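Local coordinates for protein Two-component system sensor histidine kinase (Bacteroides thetaiotaomicron, PDB 3OTT) that is probably a membrane-bound sensor kinase and transcription regulator whose extracellular part, built of beta-propellers and a beta-sandwich, apparently senses saccharides, at residues F534-V538 against S550-G554. Residue numbers count along the deposited sequence, not the author numbering.
Sequences FHGGV and SISFG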
loop_
_atom_site.group_PDB
_atom_site.type_symbol
_atom_site.label_atom_id
_atom_site.label_comp_id
_atom_site.label_asym_id
_atom_site.label_seq_id
_atom_site.Cartn_x
_atom_site.Cartn_y
_atom_site.Cartn_z
ATOM N N PHE B 534 -1.877 19.202 -33.431
ATOM C CA PHE B 534 -2.238 20.499 -32.928
ATOM C C PHE B 534 -3.640 20.415 -32.304
ATOM O O PHE B 534 -4.321 19.353 -32.341
ATOM C CB PHE B 534 -2.188 21.564 -34.050
ATOM C CG PHE B 534 -2.952 21.196 -35.307
ATOM C CD1 PHE B 534 -4.308 21.482 -35.427
ATOM C CD2 PHE B 534 -2.298 20.612 -36.393
ATOM C CE1 PHE B 534 -5.026 21.169 -36.596
ATOM C CE2 PHE B 534 -2.997 20.305 -37.591
ATOM C CZ PHE B 534 -4.356 20.562 -37.674
ATOM N N HIS B 535 -4.078 21.537 -31.754
ATOM C CA HIS B 535 -5.394 21.630 -31.139
ATOM C C HIS B 535 -6.499 21.268 -32.098
ATOM O O HIS B 535 -6.813 22.045 -32.981
ATOM C CB HIS B 535 -5.625 23.021 -30.483
ATOM C CG HIS B 535 -5.022 23.122 -29.119
ATOM N ND1 HIS B 535 -3.654 23.047 -28.903
ATOM C CD2 HIS B 535 -5.590 23.228 -27.894
ATOM C CE1 HIS B 535 -3.408 23.127 -27.607
ATOM N NE2 HIS B 535 -4.566 23.256 -26.973
ATOM N N GLY B 536 -7.095 20.090 -31.873
ATOM C CA GLY B 536 -8.252 19.627 -32.613
ATOM C C GLY B 536 -8.018 19.217 -34.053
ATOM O O GLY B 536 -8.899 19.409 -34.909
ATOM N N GLY B 537 -6.845 18.663 -34.326
ATOM C CA GLY B 537 -6.529 18.115 -35.631
ATOM C C GLY B 537 -5.079 17.641 -35.758
ATOM O O GLY B 537 -4.232 17.813 -34.826
ATOM N N VAL B 538 -4.809 16.973 -36.879
ATOM C CA VAL B 538 -3.445 16.550 -37.179
ATOM C C VAL B 538 -3.124 16.884 -38.628
ATOM O O VAL B 538 -4.007 17.098 -39.424
ATOM C CB VAL B 538 -3.210 14.992 -36.971
ATOM C CG1 VAL B 538 -3.666 14.537 -35.614
ATOM C CG2 VAL B 538 -3.924 14.200 -38.049
ATOM N N SER B 550 -4.177 17.837 -44.102
ATOM C CA SER B 550 -4.527 18.192 -42.769
ATOM C C SER B 550 -5.991 17.900 -42.537
ATOM O O SER B 550 -6.787 18.016 -43.452
ATOM C CB SER B 550 -4.244 19.695 -42.615
ATOM O OG SER B 550 -4.316 19.977 -41.265
ATOM N N ILE B 551 -6.345 17.483 -41.323
ATOM C CA ILE B 551 -7.751 17.258 -40.968
ATOM C C ILE B 551 -8.017 17.816 -39.594
ATOM O O ILE B 551 -7.104 18.027 -38.809
ATOM C CB ILE B 551 -8.130 15.750 -40.899
ATOM C CG1 ILE B 551 -7.106 14.989 -40.066
ATOM C CG2 ILE B 551 -8.310 15.150 -42.299
ATOM C CD1 ILE B 551 -7.678 13.856 -39.322
ATOM N N SER B 552 -9.279 18.048 -39.290
ATOM C CA SER B 552 -9.646 18.408 -37.934
ATOM C C SER B 552 -10.643 17.379 -37.507
ATOM O O SER B 552 -11.368 16.830 -38.316
ATOM C CB SER B 552 -10.238 19.819 -37.860
ATOM O OG SER B 552 -11.515 19.825 -38.446
ATOM N N PHE B 553 -10.671 17.080 -36.231
ATOM C CA PHE B 553 -11.525 16.017 -35.821
ATOM C C PHE B 553 -12.221 16.395 -34.547
ATOM O O PHE B 553 -11.639 17.024 -33.662
ATOM C CB PHE B 553 -10.746 14.700 -35.671
ATOM C CG PHE B 553 -9.573 14.795 -34.760
ATOM C CD1 PHE B 553 -9.751 14.860 -33.370
ATOM C CD2 PHE B 553 -8.293 14.829 -35.271
ATOM C CE1 PHE B 553 -8.677 14.969 -32.510
ATOM C CE2 PHE B 553 -7.206 14.926 -34.408
ATOM C CZ PHE B 553 -7.404 14.999 -33.020
ATOM N N GLY B 554 -13.492 16.028 -34.499
ATOM C CA GLY B 554 -14.292 16.098 -33.286
ATOM C C GLY B 554 -14.804 17.468 -32.933
ATOM O O GLY B 554 -15.140 18.283 -33.801
#
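Residues 537-538 and 550-552 run antiparallel at one end of the hairpin of strands 537-542 and 547-552. V538 and I551 make the hydrogen-bonded pair, with I551 N to V538 O at 3.0 Å and V538 N to I551 O at 3.2 Å; G537 and S552 follow as a non-hydrogen-bonded pair, their CA atoms 3.9 Å apart. Beyond it, F553 N donates to G536 O (3.2 Å), so the pairing reaches into the type II turn F534-G537. That turn is closed by G537 N to F534 O (3.3 Å) and F534 N to G537 O (3.1 Å). G536 takes its third position, whose positive phi glycine, lacking CB, adopts easily. At G537 a CB would clash with I551 O, so glycine allows the close approach of the backbones.

These strands are the third and outermost fourth of a four-stranded antiparallel sheet, one blade of a beta-propeller, and the turn joins the second strand to the third. On the face carrying V538 and I551, V538 CG2 meets I551 CG1 at 3.8 Å. V538 CG1 touches the edge of the F553 ring, at CE2 (3.8 Å), while the peptide of G536 and G537 lies over one face of that ring. V538 reaches I561 and M564 on the next blade's first strand, and F553 meets W580 on that blade's third; apolar residues suit this buried seam. F534 brings CZ within 3.6 Å of S550 OG, and its buried ring packs on L513 and M539. S552, on the other face from V538, is exposed, which suits a small polar residue.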